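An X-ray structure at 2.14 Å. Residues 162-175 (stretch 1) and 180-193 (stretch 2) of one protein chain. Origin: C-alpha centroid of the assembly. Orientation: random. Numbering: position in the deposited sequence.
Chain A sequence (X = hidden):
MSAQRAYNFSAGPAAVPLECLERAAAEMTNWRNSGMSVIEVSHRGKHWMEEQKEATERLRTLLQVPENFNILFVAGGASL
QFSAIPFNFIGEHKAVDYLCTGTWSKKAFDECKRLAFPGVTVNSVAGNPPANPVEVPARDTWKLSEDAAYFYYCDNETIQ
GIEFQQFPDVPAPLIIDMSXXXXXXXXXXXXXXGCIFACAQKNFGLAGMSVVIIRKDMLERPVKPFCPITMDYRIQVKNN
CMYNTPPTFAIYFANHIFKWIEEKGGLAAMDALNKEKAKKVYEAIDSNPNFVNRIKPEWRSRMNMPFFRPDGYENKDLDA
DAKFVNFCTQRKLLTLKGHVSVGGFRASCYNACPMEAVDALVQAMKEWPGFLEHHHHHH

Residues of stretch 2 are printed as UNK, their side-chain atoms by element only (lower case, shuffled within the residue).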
# COMPACT_ATOMS: atom_id res chain seq x y z
N ILE A 162 12.52 14.44 18.99
CA ILE A 162 11.82 14.57 20.28
C ILE A 162 10.97 13.30 20.52
O ILE A 162 10.08 13.01 19.72
CB ILE A 162 10.92 15.83 20.31
CG1 ILE A 162 11.80 17.07 20.11
CG2 ILE A 162 10.15 15.94 21.63
CD1 ILE A 162 11.07 18.40 20.13
N GLU A 163 11.25 12.57 21.59
CA GLU A 163 10.58 11.31 21.91
C GLU A 163 10.06 11.34 23.34
O GLU A 163 10.73 11.84 24.24
CB GLU A 163 11.55 10.12 21.76
CG GLU A 163 10.89 8.74 21.83
CD GLU A 163 11.84 7.59 21.49
OE1 GLU A 163 13.01 7.63 21.92
OE2 GLU A 163 11.42 6.64 20.80
N PHE A 164 8.87 10.79 23.54
CA PHE A 164 8.28 10.67 24.86
C PHE A 164 8.87 9.46 25.53
O PHE A 164 8.98 8.40 24.90
CB PHE A 164 6.77 10.48 24.76
CG PHE A 164 6.02 11.73 24.43
CD1 PHE A 164 5.30 12.40 25.42
CD2 PHE A 164 6.03 12.23 23.14
CE1 PHE A 164 4.60 13.55 25.11
CE2 PHE A 164 5.33 13.38 22.83
CZ PHE A 164 4.60 14.04 23.82
N GLN A 165 9.24 9.59 26.80
CA GLN A 165 9.72 8.44 27.58
C GLN A 165 8.57 7.57 28.10
O GLN A 165 8.72 6.35 28.24
CB GLN A 165 10.62 8.90 28.73
CG GLN A 165 11.86 9.63 28.24
CD GLN A 165 12.93 9.80 29.31
OE1 GLN A 165 12.62 10.03 30.48
NE2 GLN A 165 14.20 9.69 28.91
N GLN A 166 7.42 8.19 28.38
CA GLN A 166 6.21 7.49 28.82
C GLN A 166 4.98 8.16 28.21
O GLN A 166 5.06 9.30 27.77
CB GLN A 166 6.12 7.50 30.35
CG GLN A 166 5.88 8.87 30.97
CD GLN A 166 6.39 8.99 32.40
OE1 GLN A 166 5.61 9.11 33.34
NE2 GLN A 166 7.71 8.97 32.56
N PHE A 167 3.85 7.45 28.17
CA PHE A 167 2.61 8.02 27.61
C PHE A 167 2.14 9.21 28.46
O PHE A 167 2.31 9.20 29.67
CB PHE A 167 1.47 6.99 27.56
CG PHE A 167 1.69 5.83 26.60
CD1 PHE A 167 2.74 5.81 25.67
CD2 PHE A 167 0.81 4.76 26.63
CE1 PHE A 167 2.90 4.74 24.81
CE2 PHE A 167 0.97 3.68 25.76
CZ PHE A 167 2.01 3.67 24.86
N PRO A 168 1.57 10.25 27.81
CA PRO A 168 0.95 11.34 28.57
C PRO A 168 -0.22 10.86 29.44
O PRO A 168 -0.82 9.82 29.16
CB PRO A 168 0.44 12.29 27.49
CG PRO A 168 1.22 11.97 26.27
CD PRO A 168 1.50 10.50 26.36
N ASP A 169 -0.50 11.63 30.49
CA ASP A 169 -1.65 11.42 31.36
C ASP A 169 -2.72 12.45 31.01
O ASP A 169 -2.60 13.63 31.33
CB ASP A 169 -1.21 11.56 32.82
CG ASP A 169 -2.31 11.21 33.81
OD1 ASP A 169 -3.24 10.45 33.45
OD2 ASP A 169 -2.23 11.68 34.97
N VAL A 170 -3.76 12.00 30.31
CA VAL A 170 -4.88 12.85 29.92
C VAL A 170 -6.19 12.06 30.00
O VAL A 170 -6.16 10.82 29.93
CB VAL A 170 -4.72 13.43 28.49
CG1 VAL A 170 -3.51 14.36 28.41
CG2 VAL A 170 -4.63 12.33 27.44
N PRO A 171 -7.33 12.75 30.15
CA PRO A 171 -8.59 12.01 30.28
C PRO A 171 -8.95 11.19 29.03
O PRO A 171 -9.22 9.99 29.16
CB PRO A 171 -9.62 13.12 30.54
CG PRO A 171 -8.83 14.21 31.18
CD PRO A 171 -7.53 14.19 30.42
N ALA A 172 -8.91 11.81 27.85
CA ALA A 172 -9.34 11.13 26.62
C ALA A 172 -8.38 9.99 26.25
O ALA A 172 -7.21 10.01 26.65
CB ALA A 172 -9.48 12.13 25.48
N PRO A 173 -8.89 8.99 25.50
CA PRO A 173 -8.00 7.91 25.04
C PRO A 173 -6.94 8.40 24.06
O PRO A 173 -7.19 9.31 23.26
CB PRO A 173 -8.95 6.91 24.38
CG PRO A 173 -10.22 7.64 24.15
CD PRO A 173 -10.30 8.69 25.22
N LEU A 174 -5.75 7.81 24.14
CA LEU A 174 -4.61 8.23 23.33
C LEU A 174 -4.68 7.63 21.94
O LEU A 174 -5.00 6.43 21.79
CB LEU A 174 -3.30 7.79 23.98
CG LEU A 174 -2.99 8.35 25.38
CD1 LEU A 174 -1.87 7.56 26.01
CD2 LEU A 174 -2.65 9.83 25.32
N ILE A 175 -4.39 8.45 20.94
CA ILE A 175 -4.14 7.96 19.59
C ILE A 175 -2.71 8.36 19.25
O ILE A 175 -2.41 9.55 19.18
CB ILE A 175 -5.14 8.52 18.57
CG1 ILE A 175 -6.55 8.05 18.94
CG2 ILE A 175 -4.75 8.06 17.17
CD1 ILE A 175 -7.63 8.34 17.94
N UNK A 180 7.93 6.01 13.66
CA UNK A 180 9.40 5.96 13.74
C UNK A 180 9.98 5.31 15.00
O UNK A 180 11.20 5.27 15.15
o UNK A 180 9.39 8.25 14.52
c UNK A 180 9.96 7.37 13.57
N UNK A 181 9.14 4.80 15.91
CA UNK A 181 9.66 4.04 17.06
C UNK A 181 8.91 2.73 17.39
O UNK A 181 9.11 2.15 18.47
c UNK A 181 8.52 5.19 19.05
c UNK A 181 9.82 4.95 18.29
n UNK A 181 8.64 5.78 20.24
o UNK A 181 7.44 4.87 18.59
N UNK A 182 8.10 2.25 16.45
CA UNK A 182 7.28 1.06 16.67
C UNK A 182 8.19 -0.15 16.76
O UNK A 182 9.02 -0.35 15.87
c UNK A 182 5.04 -1.27 15.00
c UNK A 182 4.03 -2.19 15.26
c UNK A 182 3.33 -0.87 17.15
c UNK A 182 3.17 -1.98 16.34
c UNK A 182 6.29 0.85 15.52
c UNK A 182 5.21 -0.15 15.81
c UNK A 182 4.34 0.04 16.88
N UNK A 183 8.02 -0.93 17.82
CA UNK A 183 8.83 -2.14 18.10
C UNK A 183 10.31 -1.83 18.39
O UNK A 183 11.18 -2.69 18.23
c UNK A 183 6.60 -4.43 17.71
c UNK A 183 7.19 -4.26 15.28
c UNK A 183 7.23 -3.56 16.63
c UNK A 183 8.68 -3.19 16.99
N UNK A 184 10.58 -0.60 18.84
CA UNK A 184 11.90 -0.22 19.33
C UNK A 184 11.97 -0.35 20.84
O UNK A 184 13.05 -0.22 21.41
c UNK A 184 12.23 1.22 18.91
o UNK A 184 11.49 2.16 19.67
N UNK A 185 10.82 -0.60 21.48
CA UNK A 185 10.73 -0.79 22.92
C UNK A 185 9.36 -1.37 23.33
O UNK A 185 8.42 -1.35 22.54
c UNK A 185 10.95 0.54 23.65
n UNK A 185 10.68 5.68 24.61
c UNK A 185 9.60 5.28 23.94
c UNK A 185 10.32 2.92 23.98
c UNK A 185 10.04 1.66 23.18
n UNK A 185 8.70 6.19 23.57
n UNK A 185 9.40 4.00 23.64
N UNK A 186 9.24 -1.87 24.58
CA UNK A 186 7.93 -2.36 25.02
C UNK A 186 6.90 -1.25 25.16
O UNK A 186 7.27 -0.08 25.34
c UNK A 186 10.27 -2.08 25.61
c UNK A 186 9.70 -3.22 26.40
c UNK A 186 8.23 -2.97 26.40
N UNK A 187 5.63 -1.61 25.06
CA UNK A 187 4.52 -0.70 25.29
C UNK A 187 3.79 -1.20 26.54
O UNK A 187 3.45 -2.38 26.61
c UNK A 187 3.57 -0.65 24.07
c UNK A 187 3.53 -0.07 21.57
c UNK A 187 2.28 0.08 24.43
c UNK A 187 4.27 0.05 22.89
N UNK A 188 3.58 -0.30 27.50
CA UNK A 188 2.76 -0.56 28.69
C UNK A 188 1.61 0.46 28.75
O UNK A 188 1.47 1.31 27.86
o UNK A 188 4.16 0.86 30.08
c UNK A 188 4.71 -1.50 29.99
c UNK A 188 3.60 -0.46 29.98
N UNK A 189 0.79 0.34 29.79
CA UNK A 189 -0.33 1.25 30.03
C UNK A 189 -1.33 1.24 28.87
O UNK A 189 -1.75 2.29 28.39
c UNK A 189 0.18 2.68 30.32
c UNK A 189 1.16 2.79 31.48
o UNK A 189 1.99 4.95 30.87
n UNK A 189 1.30 4.69 32.99
c UNK A 189 1.53 4.24 31.76
N UNK A 190 -1.69 0.04 28.44
CA UNK A 190 -2.69 -0.14 27.38
C UNK A 190 -4.05 0.48 27.71
O UNK A 190 -4.76 0.93 26.81
n UNK A 190 0.31 -3.28 26.01
c UNK A 190 -1.27 -1.58 22.62
c UNK A 190 -2.84 -1.64 27.03
c UNK A 190 -1.29 -2.10 24.97
c UNK A 190 -1.63 -2.22 26.35
c UNK A 190 -1.89 -1.49 23.86
c UNK A 190 -0.07 -2.78 24.79
c UNK A 190 0.56 -2.87 23.54
c UNK A 190 -0.63 -2.94 26.94
c UNK A 190 -0.06 -2.27 22.47
N UNK A 191 -4.40 0.54 29.00
CA UNK A 191 -5.62 1.22 29.45
C UNK A 191 -5.77 2.69 29.00
O UNK A 191 -6.89 3.20 28.96
c UNK A 191 -4.78 1.94 31.83
o UNK A 191 -3.22 0.13 31.57
c UNK A 191 -3.47 1.22 32.12
c UNK A 191 -5.78 1.13 30.99
o UNK A 191 -2.68 1.76 32.92
N UNK A 192 -4.66 3.36 28.69
CA UNK A 192 -4.67 4.75 28.20
C UNK A 192 -4.91 4.90 26.70
O UNK A 192 -5.10 6.03 26.21
c UNK A 192 -1.52 6.07 30.09
n UNK A 192 -1.97 7.43 32.14
c UNK A 192 -2.91 5.48 29.95
c UNK A 192 -1.17 6.32 31.54
c UNK A 192 -3.32 5.43 28.49
N UNK A 193 -4.88 3.77 25.97
CA UNK A 193 -4.72 3.75 24.52
C UNK A 193 -6.03 3.42 23.79
O UNK A 193 -6.63 2.36 24.00
c UNK A 193 -3.66 2.71 24.10
c UNK A 193 -3.52 2.64 22.58
c UNK A 193 -2.32 3.00 24.76
O HOH W 1 4.13 4.59 29.11
O HOH W 2 -3.57 9.03 29.52

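Position 180 carries one carbon and one oxygen, and the oxygen stays 6.8 Å from Glu163 OE2, its nearest atom on stretch 1: Ser180, no partner here. Position 181 has two carbons, the second bearing an oxygen and a nitrogen, an amide whose nitrogen lies 3.0 Å from Glu163 OE2: Asn181. Its ND2 donates to that oxygen, nearly straight at 166°.

Position 182 ends in a six-carbon ring after one carbon, Phe182, and position 183 has four carbons forked at the second, Leu183; both lie out of reach. Position 184, one carbon and one oxygen, is Ser184. It closes a type II turn begun at Asn181, and its OG donates to Asn181 O at 2.7 Å, bracing the loop from within.

Position 185 extends three carbons, a nitrogen, then a carbon with two more nitrogens, one of them 2.6 Å from Phe164 O: Arg185. The guanidinium meets that oxygen edge-on, NH2 donating the short bond and NH1 a weak one to the same Phe164 O at 3.2 Å. Glu163 CD lies over one face and Gln165 O over the opposite one. Glu163 OE2 and Arg185 NH2, 3.9 Å apart, form a long salt bridge of charges only, since the oxygen sits well out of the guanidinium plane.

At 186, three carbons close onto the backbone nitrogen: Pro186, out of reach. Position 187 has four carbons forked at the first, one arm longer, and the short arm's carbon packs 3.6 Å from Phe167 CZ: Ile187. Position 188 has one carbon carrying an oxygen and a carbon, and its backbone O comes within 3.2 Å of Phe167 CE2: Thr188.

Position 189 shows three carbons, the third with oxygen and nitrogen, the oxygen 3.9 Å from Phe167 CB: Gln189. Water 1 donates to its OE1 (2.8 Å) and accepts from Phe167 N (3.0 Å). Position 190 has fused rings of eight carbons and a nitrogen, Trp190, pointing away; 191, three carbons ending in two oxygens, is Glu191, out of reach.

Position 192 runs four carbons, one at the edge of the Phe167 ring, to a nitrogen 3.5 Å from Asp169 OD1: Lys192. Its NZ and that oxygen form a salt bridge. Position 193 has one carbon carrying two, one of them 3.5 Å from Phe167 CE2: Val193.

The contact works through separate anchors. A buried amide and a guanidinium hold Glu163 and Phe164 O; Phe167 fills the middle, packed by Ile187 and Val193; and Leu174 N donates to Lys192 O at 2.8 Å, fixing a parallel bridge between Leu174 and Val193. The two stretches bury 603 Å² between them, both sides summed, with backbone oxygens receiving bonds in both directions across the contact.

Stretch 2 180-193: SNFLSRPITQWEKV
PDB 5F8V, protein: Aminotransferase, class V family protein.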